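Glutathione S-transferase-like protein (Methylobacillus flagellatus, PDB 4GLT) binds glutathione at the junction of its thioredoxin-like and helical domains and is probably a glutathione transferase. Local coordinates at residues Ala117-Val122 against Gly182-Tyr187; Leu176-Val181 against Ala205-Ala210; Thr123-Ala128 against Glu146-Lys151. All blocks are in the same frame, centred on the assembly; numbering follows the deposited sequence.

Contact 1: Ala117-Val122 against Gly182-Tyr187. With GSH (glutathione), chain E.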
loop_
_atom_site.group_PDB
_atom_site.type_symbol
_atom_site.label_atom_id
_atom_site.label_comp_id
_atom_site.label_asym_id
_atom_site.label_seq_id
_atom_site.Cartn_x
_atom_site.Cartn_y
_atom_site.Cartn_z
ATOM N N ALA A 117 -1.411 -2.221 -7.841
ATOM C CA ALA A 117 -2.337 -1.771 -6.800
ATOM C C ALA A 117 -3.633 -2.566 -6.878
ATOM O O ALA A 117 -4.219 -2.916 -5.854
ATOM C CB ALA A 117 -2.605 -0.271 -6.925
ATOM N N LEU A 118 -4.065 -2.881 -8.095
ATOM C CA LEU A 118 -5.270 -3.676 -8.269
ATOM C C LEU A 118 -5.045 -5.056 -7.667
ATOM O O LEU A 118 -5.859 -5.553 -6.890
ATOM C CB LEU A 118 -5.647 -3.801 -9.745
ATOM C CG LEU A 118 -6.931 -4.594 -9.993
ATOM C CD1 LEU A 118 -8.033 -4.094 -9.075
ATOM C CD2 LEU A 118 -7.347 -4.491 -11.454
ATOM N N ALA A 119 -3.921 -5.655 -8.043
ATOM C CA ALA A 119 -3.507 -6.959 -7.542
ATOM C C ALA A 119 -3.299 -6.959 -6.028
ATOM O O ALA A 119 -3.784 -7.849 -5.326
ATOM C CB ALA A 119 -2.229 -7.403 -8.252
ATOM N N ASP A 120 -2.580 -5.972 -5.509
ATOM C CA ASP A 120 -2.413 -5.906 -4.057
ATOM C C ASP A 120 -3.757 -5.688 -3.368
ATOM O O ASP A 120 -4.016 -6.242 -2.307
ATOM C CB ASP A 120 -1.434 -4.805 -3.664
ATOM C CG ASP A 120 0.012 -5.187 -3.932
ATOM O OD1 ASP A 120 0.264 -6.362 -4.281
ATOM O OD2 ASP A 120 0.893 -4.311 -3.792
ATOM N N GLY A 121 -4.617 -4.894 -3.995
ATOM C CA GLY A 121 -5.917 -4.571 -3.426
ATOM C C GLY A 121 -6.808 -5.794 -3.303
ATOM O O GLY A 121 -7.489 -5.987 -2.297
ATOM N N VAL A 122 -6.795 -6.615 -4.342
ATOM C CA VAL A 122 -7.488 -7.887 -4.321
ATOM C C VAL A 122 -6.932 -8.762 -3.206
ATOM O O VAL A 122 -7.681 -9.424 -2.478
ATOM C CB VAL A 122 -7.341 -8.603 -5.676
ATOM C CG1 VAL A 122 -7.888 -10.021 -5.598
ATOM C CG2 VAL A 122 -8.066 -7.819 -6.746
ATOM N N GLY A 182 0.550 -12.752 -10.286
ATOM C CA GLY A 182 0.873 -14.138 -9.941
ATOM C C GLY A 182 0.751 -14.393 -8.443
ATOM O O GLY A 182 0.053 -15.307 -7.999
ATOM N N CYS A 183 1.440 -13.584 -7.657
ATOM C CA CYS A 183 1.385 -13.725 -6.210
ATOM C C CYS A 183 -0.050 -13.666 -5.693
ATOM O O CYS A 183 -0.415 -14.407 -4.778
ATOM C CB CYS A 183 2.280 -12.675 -5.546
ATOM S SG CYS A 183 3.994 -12.827 -6.108
ATOM N N MET A 184 -0.854 -12.788 -6.292
ATOM C CA MET A 184 -2.280 -12.658 -5.977
ATOM C C MET A 184 -3.066 -13.959 -6.181
ATOM O O MET A 184 -3.713 -14.458 -5.250
ATOM C CB MET A 184 -2.919 -11.555 -6.844
ATOM C CG MET A 184 -4.435 -11.489 -6.695
ATOM S SD MET A 184 -5.269 -10.636 -8.043
ATOM C CE MET A 184 -4.754 -11.620 -9.446
ATOM N N LEU A 185 -3.031 -14.473 -7.414
ATOM C CA LEU A 185 -3.672 -15.740 -7.765
ATOM C C LEU A 185 -3.213 -16.895 -6.871
ATOM O O LEU A 185 -4.027 -17.687 -6.377
ATOM C CB LEU A 185 -3.369 -16.075 -9.218
ATOM C CG LEU A 185 -3.836 -15.016 -10.225
ATOM C CD1 LEU A 185 -3.125 -15.154 -11.561
ATOM C CD2 LEU A 185 -5.346 -15.075 -10.405
ATOM N N GLY A 186 -1.904 -16.995 -6.676
ATOM C CA GLY A 186 -1.349 -18.039 -5.832
ATOM C C GLY A 186 -1.914 -17.913 -4.436
ATOM O O GLY A 186 -2.156 -18.909 -3.759
ATOM N N TYR A 187 -2.143 -16.680 -4.000
ATOM C CA TYR A 187 -2.735 -16.486 -2.693
ATOM C C TYR A 187 -4.149 -17.052 -2.672
ATOM O O TYR A 187 -4.549 -17.742 -1.722
ATOM C CB TYR A 187 -2.743 -15.020 -2.273
ATOM C CG TYR A 187 -3.119 -14.879 -0.820
ATOM C CD1 TYR A 187 -2.314 -15.432 0.170
ATOM C CD2 TYR A 187 -4.288 -14.241 -0.433
ATOM C CE1 TYR A 187 -2.649 -15.333 1.503
ATOM C CE2 TYR A 187 -4.632 -14.137 0.912
ATOM C CZ TYR A 187 -3.801 -14.689 1.870
ATOM O OH TYR A 187 -4.109 -14.614 3.211
HETATM N N1 GSH E . 1.234 -3.535 2.697
HETATM C CA1 GSH E . 2.190 -4.561 3.168
HETATM C C1 GSH E . 2.971 -4.937 1.946
HETATM O O11 GSH E . 4.113 -5.415 2.054
HETATM O O12 GSH E . 2.438 -4.725 0.836
HETATM C CB1 GSH E . 1.423 -5.737 3.802
HETATM C CG1 GSH E . 2.345 -6.817 4.384
HETATM C CD1 GSH E . 1.537 -7.968 4.978
HETATM O OE1 GSH E . 0.321 -7.886 5.075
HETATM N N2 GSH E . 2.229 -9.043 5.376
HETATM C CA2 GSH E . 1.698 -10.210 6.089
HETATM C C2 GSH E . 0.815 -11.099 5.248
HETATM O O2 GSH E . 1.054 -11.280 4.062
HETATM C CB2 GSH E . 0.995 -9.780 7.369
HETATM S SG2 GSH E . 2.168 -9.120 8.575
HETATM N N3 GSH E . -0.210 -11.684 5.861
HETATM C CA3 GSH E . -1.187 -12.494 5.150
HETATM C C3 GSH E . -0.827 -13.965 5.106
HETATM O O31 GSH E . -1.745 -14.797 4.928
HETATM O O32 GSH E . 0.374 -14.301 5.234
#
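In the helical C-terminal domain of this glutathione S-transferase fold, helices 106-133 and 176-191 meet in the core through Ala119, Val122 and Met184, and one turn further on Tyr187 enters the glutathione pocket. Met184 carries the contact. Its CG stands anti to the backbone N (chi1 173°), which sends the side chain across to the other helix, and the thioether reaches the valine: SD lies 3.6 Å from Val122 CG1 and almost as near to Val122 CB. The two side chains cross obliquely, with the sulfur against the CG1 branch and the CB it springs from, while CG2 stays farther off. A bend about the CG-SD bond (chi3 59°) sets the terminal methyl off the line of the chain.

At the other end of the interface the small Ala119 lets the backbones come close, the CA atoms of Ala119 and Met184 being 6.0 Å apart. Met184 CG also rests on the backbone, 3.9 Å from Ala119 O. That carbonyl accepts a hydrogen bond from the hydroxyl of Thr123, so its polar character is satisfied inside an otherwise apolar seam. Met159 of helix 142-162 covers both Ala119 and Met184, and Leu68 of the second subunit packs on Val122, which places the seam between a third helix and the dimer partner.

Tyr187 takes no part in this packing; its ring lies against Thr123, Ala126 and Val127 of helix 106-133, and its hydroxyl is directed to the ligand. Arg191 hydrogen-bonds glutathione as well as the tyrosine hydroxyl. Tyr187 OH donates to O31 of glutathione at 2.9 Å, with that oxygen at the ring's edge, near its plane.

Contact 2: Leu176-Val181 against Ala205-Ala210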
loop_
_atom_site.group_PDB
_atom_site.type_symbol
_atom_site.label_atom_id
_atom_site.label_comp_id
_atom_site.label_asym_id
_atom_site.label_seq_id
_atom_site.Cartn_x
_atom_site.Cartn_y
_atom_site.Cartn_z
ATOM N N LEU A 176 6.700 -5.892 -12.966
ATOM C CA LEU A 176 6.135 -5.971 -11.641
ATOM C C LEU A 176 4.651 -6.343 -11.729
ATOM O O LEU A 176 4.147 -7.099 -10.906
ATOM C CB LEU A 176 6.321 -4.625 -10.944
ATOM C CG LEU A 176 5.847 -4.482 -9.508
ATOM C CD1 LEU A 176 6.512 -5.532 -8.627
ATOM C CD2 LEU A 176 6.124 -3.067 -8.996
ATOM N N ALA A 177 3.953 -5.824 -12.739
ATOM C CA ALA A 177 2.529 -6.118 -12.886
ATOM C C ALA A 177 2.289 -7.629 -12.835
ATOM O O ALA A 177 1.619 -8.150 -11.936
ATOM C CB ALA A 177 2.002 -5.539 -14.188
ATOM N N ASP A 178 2.855 -8.332 -13.806
ATOM C CA ASP A 178 2.731 -9.781 -13.881
ATOM C C ASP A 178 3.084 -10.482 -12.574
ATOM O O ASP A 178 2.346 -11.351 -12.102
ATOM C CB ASP A 178 3.593 -10.255 -15.027
ATOM C CG ASP A 178 3.273 -9.493 -16.292
ATOM O OD1 ASP A 178 2.192 -9.754 -16.859
ATOM O OD2 ASP A 178 4.057 -8.598 -16.674
ATOM N N ILE A 179 4.198 -10.095 -11.975
ATOM C CA ILE A 179 4.579 -10.705 -10.720
ATOM C C ILE A 179 3.460 -10.544 -9.704
ATOM O O ILE A 179 3.116 -11.484 -8.984
ATOM C CB ILE A 179 5.870 -10.090 -10.164
ATOM C CG1 ILE A 179 7.035 -10.368 -11.120
ATOM C CG2 ILE A 179 6.155 -10.640 -8.778
ATOM C CD1 ILE A 179 8.373 -9.882 -10.608
ATOM N N ALA A 180 2.880 -9.352 -9.659
ATOM C CA ALA A 180 1.895 -9.050 -8.639
ATOM C C ALA A 180 0.636 -9.868 -8.856
ATOM O O ALA A 180 0.024 -10.358 -7.905
ATOM C CB ALA A 180 1.579 -7.570 -8.620
ATOM N N VAL A 181 0.252 -10.009 -10.115
ATOM C CA VAL A 181 -0.910 -10.804 -10.464
ATOM C C VAL A 181 -0.688 -12.289 -10.160
ATOM O O VAL A 181 -1.621 -13.002 -9.804
ATOM C CB VAL A 181 -1.280 -10.589 -11.943
ATOM C CG1 VAL A 181 -2.204 -11.686 -12.446
ATOM C CG2 VAL A 181 -1.904 -9.216 -12.113
ATOM N N ALA A 205 -5.843 -17.526 -16.083
ATOM C CA ALA A 205 -5.281 -18.869 -15.979
ATOM C C ALA A 205 -4.123 -19.054 -16.965
ATOM O O ALA A 205 -3.100 -19.649 -16.624
ATOM C CB ALA A 205 -6.360 -19.915 -16.210
ATOM N N ARG A 206 -4.289 -18.537 -18.181
ATOM C CA ARG A 206 -3.205 -18.514 -19.165
ATOM C C ARG A 206 -1.986 -17.733 -18.675
ATOM O O ARG A 206 -0.842 -18.146 -18.880
ATOM C CB ARG A 206 -3.683 -17.898 -20.473
ATOM C CG ARG A 206 -2.541 -17.380 -21.336
ATOM C CD ARG A 206 -2.973 -17.188 -22.785
ATOM N NE ARG A 206 -4.137 -16.313 -22.889
ATOM C CZ ARG A 206 -4.082 -14.986 -22.811
ATOM N NH1 ARG A 206 -2.916 -14.376 -22.625
ATOM N NH2 ARG A 206 -5.192 -14.265 -22.911
ATOM N N HIS A 207 -2.238 -16.588 -18.049
ATOM C CA HIS A 207 -1.170 -15.777 -17.491
ATOM C C HIS A 207 -0.497 -16.572 -16.381
ATOM O O HIS A 207 0.727 -16.662 -16.321
ATOM C CB HIS A 207 -1.742 -14.471 -16.939
ATOM C CG HIS A 207 -0.702 -13.491 -16.483
ATOM N ND1 HIS A 207 -0.158 -13.510 -15.213
ATOM C CD2 HIS A 207 -0.119 -12.451 -17.127
ATOM C CE1 HIS A 207 0.716 -12.526 -15.097
ATOM N NE2 HIS A 207 0.765 -11.873 -16.248
ATOM N N TYR A 208 -1.313 -17.150 -15.508
ATOM C CA TYR A 208 -0.822 -17.937 -14.385
ATOM C C TYR A 208 0.003 -19.107 -14.893
ATOM O O TYR A 208 0.971 -19.530 -14.255
ATOM C CB TYR A 208 -1.993 -18.452 -13.545
ATOM C CG TYR A 208 -1.579 -19.018 -12.207
ATOM C CD1 TYR A 208 -0.974 -18.215 -11.250
ATOM C CD2 TYR A 208 -1.800 -20.352 -11.895
ATOM C CE1 TYR A 208 -0.597 -18.726 -10.020
ATOM C CE2 TYR A 208 -1.427 -20.872 -10.669
ATOM C CZ TYR A 208 -0.825 -20.055 -9.735
ATOM O OH TYR A 208 -0.452 -20.567 -8.512
ATOM N N ALA A 209 -0.391 -19.628 -16.049
ATOM C CA ALA A 209 0.354 -20.694 -16.692
ATOM C C ALA A 209 1.772 -20.228 -16.995
ATOM O O ALA A 209 2.739 -20.805 -16.500
ATOM C CB ALA A 209 -0.346 -21.139 -17.964
ATOM N N ALA A 210 1.891 -19.180 -17.809
ATOM C CA ALA A 210 3.191 -18.573 -18.091
ATOM C C ALA A 210 4.026 -18.363 -16.817
ATOM O O ALA A 210 5.202 -18.710 -16.776
ATOM C CB ALA A 210 3.004 -17.254 -18.822
#
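His207 and Asp178 form a histidine-carboxylate hydrogen bond that joins the first turns of helix 176-191 to helix 202-212 within the all-helical domain of this glutathione S-transferase fold. The tight part is the pair itself: His207 NE2 donates to Asp178 OD1 over 2.6 Å, and the bond is almost straight, 175° at the hydrogen. The acceptor lies within a degree of the imidazole plane, and the carboxylate offers its anti lone pair, the one turned away from OD2. Carboxylate and ring are nearly coplanar, their planes 20° apart, although the two side chains as a whole meet at about a right angle.

The helices themselves are not close here, the CA atoms of Asp178 and His207 being 8.0 Å apart, and the ring spans the interval. A chi1 of -173° points the imidazole of His207 from its own helix toward the other. Asp178 is held at both oxygens: OD1 also accepts from the backbone N of Cys169, and OD2 from that of Ser175, just before the helix, so the buried carboxylate is fixed in rotation. The bond to Ser175 is consistent with the Asp half of the Ser-x-x-Asp capping box known from other glutathione transferases. Two donors at OD1 and one at OD2 would be expected to stabilise its negative charge, and the nearby carboxylate could in turn favour a protonated imidazole.

Trp168 meets the imidazole with its plane at about 90° to it. On the solvent side, Ala205 and Ala209 are partly exposed; Arg206 is exposed and does not reach the other segment, its guanidinium held by the carbonyls of Leu163 and Arg166. Looser but still buried is Val181, whose CG1 meets the ring obliquely, 3.9 Å from His207 ND1.

Contact 3: Thr123-Ala128 against Glu146-Lys151. With GSH (glutathione), chain F.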
loop_
_atom_site.group_PDB
_atom_site.type_symbol
_atom_site.label_atom_id
_atom_site.label_comp_id
_atom_site.label_asym_id
_atom_site.label_seq_id
_atom_site.Cartn_x
_atom_site.Cartn_y
_atom_site.Cartn_z
ATOM N N THR A 123 -5.615 -8.752 -3.059
ATOM C CA THR A 123 -4.977 -9.559 -2.027
ATOM C C THR A 123 -5.442 -9.041 -0.666
ATOM O O THR A 123 -5.765 -9.827 0.220
ATOM C CB THR A 123 -3.433 -9.518 -2.157
ATOM O OG1 THR A 123 -3.044 -9.763 -3.521
ATOM C CG2 THR A 123 -2.797 -10.552 -1.292
ATOM N N ASP A 124 -5.515 -7.718 -0.508
ATOM C CA ASP A 124 -5.940 -7.153 0.776
ATOM C C ASP A 124 -7.341 -7.637 1.064
ATOM O O ASP A 124 -7.694 -7.853 2.213
ATOM C CB ASP A 124 -5.959 -5.613 0.795
ATOM C CG ASP A 124 -4.663 -4.986 0.300
ATOM O OD1 ASP A 124 -3.584 -5.361 0.787
ATOM O OD2 ASP A 124 -4.731 -4.086 -0.570
ATOM N N ALA A 125 -8.149 -7.773 0.015
ATOM C CA ALA A 125 -9.553 -8.124 0.196
ATOM C C ALA A 125 -9.650 -9.575 0.663
ATOM O O ALA A 125 -10.392 -9.891 1.597
ATOM C CB ALA A 125 -10.334 -7.893 -1.087
ATOM N N ALA A 126 -8.856 -10.437 0.035
ATOM C CA ALA A 126 -8.759 -11.847 0.407
ATOM C C ALA A 126 -8.230 -12.052 1.822
ATOM O O ALA A 126 -8.746 -12.874 2.572
ATOM C CB ALA A 126 -7.888 -12.591 -0.592
ATOM N N VAL A 127 -7.183 -11.322 2.177
ATOM C CA VAL A 127 -6.633 -11.423 3.514
ATOM C C VAL A 127 -7.715 -11.047 4.510
ATOM O O VAL A 127 -7.853 -11.664 5.577
ATOM C CB VAL A 127 -5.410 -10.500 3.694
ATOM C CG1 VAL A 127 -5.102 -10.279 5.174
ATOM C CG2 VAL A 127 -4.207 -11.086 2.976
ATOM N N ALA A 128 -8.488 -10.029 4.142
ATOM C CA ALA A 128 -9.537 -9.517 5.011
ATOM C C ALA A 128 -10.552 -10.617 5.256
ATOM O O ALA A 128 -10.850 -10.977 6.399
ATOM C CB ALA A 128 -10.201 -8.308 4.376
ATOM N N GLU A 146 -18.542 -11.224 2.677
ATOM C CA GLU A 146 -19.242 -11.039 1.413
ATOM C C GLU A 146 -18.694 -9.831 0.650
ATOM O O GLU A 146 -18.329 -9.924 -0.524
ATOM C CB GLU A 146 -20.737 -10.856 1.681
ATOM C CG GLU A 146 -21.646 -11.418 0.601
ATOM C CD GLU A 146 -21.196 -11.045 -0.797
ATOM O OE1 GLU A 146 -20.016 -11.298 -1.132
ATOM O OE2 GLU A 146 -22.025 -10.507 -1.563
ATOM N N LYS A 147 -18.629 -8.703 1.321
ATOM C CA LYS A 147 -18.149 -7.482 0.720
ATOM C C LYS A 147 -16.739 -7.623 0.158
ATOM O O LYS A 147 -16.455 -7.204 -0.948
ATOM C CB LYS A 147 -18.173 -6.385 1.767
ATOM C CG LYS A 147 -18.040 -5.000 1.236
ATOM C CD LYS A 147 -17.847 -4.054 2.380
ATOM C CE LYS A 147 -17.520 -2.657 1.934
ATOM N NZ LYS A 147 -16.903 -1.925 3.072
ATOM N N GLN A 148 -15.850 -8.195 0.949
ATOM C CA GLN A 148 -14.460 -8.337 0.523
ATOM C C GLN A 148 -14.322 -9.290 -0.659
ATOM O O GLN A 148 -13.610 -9.004 -1.625
ATOM C CB GLN A 148 -13.602 -8.830 1.691
ATOM C CG GLN A 148 -13.609 -7.907 2.894
ATOM C CD GLN A 148 -13.028 -6.544 2.571
ATOM O OE1 GLN A 148 -13.276 -5.569 3.272
ATOM N NE2 GLN A 148 -12.255 -6.472 1.502
ATOM N N LEU A 149 -15.000 -10.430 -0.583
ATOM C CA LEU A 149 -14.947 -11.395 -1.674
ATOM C C LEU A 149 -15.619 -10.770 -2.890
ATOM O O LEU A 149 -15.414 -11.198 -4.031
ATOM C CB LEU A 149 -15.590 -12.726 -1.271
ATOM C CG LEU A 149 -14.847 -13.445 -0.134
ATOM C CD1 LEU A 149 -15.450 -14.802 0.209
ATOM C CD2 LEU A 149 -13.373 -13.593 -0.469
ATOM N N ASN A 150 -16.405 -9.731 -2.640
ATOM C CA ASN A 150 -16.920 -8.914 -3.728
ATOM C C ASN A 150 -15.819 -8.151 -4.452
ATOM O O ASN A 150 -15.791 -8.124 -5.677
ATOM C CB ASN A 150 -17.999 -7.953 -3.230
ATOM C CG ASN A 150 -19.387 -8.503 -3.427
ATOM O OD1 ASN A 150 -19.595 -9.397 -4.247
ATOM N ND2 ASN A 150 -20.349 -7.980 -2.676
ATOM N N LYS A 151 -14.913 -7.530 -3.697
ATOM C CA LYS A 151 -13.807 -6.793 -4.314
ATOM C C LYS A 151 -12.956 -7.729 -5.170
ATOM O O LYS A 151 -12.494 -7.358 -6.257
ATOM C CB LYS A 151 -12.936 -6.118 -3.245
ATOM C CG LYS A 151 -13.666 -5.100 -2.382
ATOM C CD LYS A 151 -12.846 -4.672 -1.180
ATOM C CE LYS A 151 -13.695 -3.882 -0.186
ATOM N NZ LYS A 151 -14.235 -2.622 -0.777
HETATM N N1 GSH F . -5.219 2.076 0.280
HETATM C CA1 GSH F . -6.012 2.902 -0.661
HETATM C C1 GSH F . -5.367 4.248 -0.870
HETATM O O11 GSH F . -5.904 4.991 -1.713
HETATM O O12 GSH F . -4.333 4.571 -0.229
HETATM C CB1 GSH F . -7.497 3.016 -0.278
HETATM C CG1 GSH F . -7.789 3.566 1.118
HETATM C CD1 GSH F . -9.206 3.240 1.561
HETATM O OE1 GSH F . -9.503 2.100 1.883
HETATM N N2 GSH F . -10.107 4.230 1.600
HETATM C CA2 GSH F . -11.419 4.042 2.209
HETATM C C2 GSH F . -12.410 3.363 1.301
HETATM O O2 GSH F . -12.674 3.832 0.203
HETATM C CB2 GSH F . -11.973 5.383 2.689
HETATM S SG2 GSH F . -10.979 6.059 4.054
HETATM N N3 GSH F . -12.969 2.231 1.758
HETATM C CA3 GSH F . -14.100 1.620 1.075
HETATM C C3 GSH F . -14.151 0.101 1.141
HETATM O O31 GSH F . -13.149 -0.541 1.537
HETATM O O32 GSH F . -15.213 -0.470 0.794
#
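Gln148 lies against Ala125 and Ala128 where two antiparallel helices of the glutathione S-transferase C-terminal domain, 106-133 and 142-162, run side by side. The axes of the short segments approach to 8.0 Å at 154°, and alanines on the first helix allow the CA atoms of Ala125 and Gln148 to come within 4.9 Å.

The glutamine folds over this close approach. Its CB sits 3.4 Å from Ala125 O, and a bend at the second torsion (chi2 -63°) turns the rest of the chain back along the first helix. The middle of the chain, CG and CD, passes alongside the methyl of Ala128, CG at 3.7 Å from Ala128 CB, while CB and NE2 at either end meet Ala125, the amide nitrogen NE2 coming over it, 3.5 Å from its CB. That methyl also touches the root of Lys151, whose CB lies 3.8 Å away.

From there Lys151 turns away from the first helix. Its chain is extended until a final bend (chi4 -62°) brings the ammonium to a glutathione bound chiefly by the second subunit, whose Ser85, Lys70 and Ile71 hold it. Lys147, one helical turn earlier, approaches the same oxygen with a fully extended chain, though its bond is long and weak. Two lysines from this subunit therefore converge on the glycine carboxylate of the partner's ligand, an electrostatically favourable pairing that links the site to the dimer interface. Lys151 NZ also hydrogen-bonds Leu68 O of the second subunit, and it donates to O32 of glutathione at 2.8 Å.

Following the chain, helix 106-133 first supplies 117-122 for contact 1 and then, directly after it, 123-128 for contact 3. Helix 142-162 returns antiparallel and closes contact 3, a short loop nested inside the longer one that contact 1 closes on helix 176-191. Helix 176-191 opens contact 2 at 176-181 before it completes contact 1 at 182-187, so contacts 1 and 2 cross, and helix 202-212 closes contact 2 last. Contacts 1 and 2 touch, as do contacts 1 and 3, while 2 and 3 stay apart. Together they tie four helices of the C-terminal domain, with contact 1 touching both of the others.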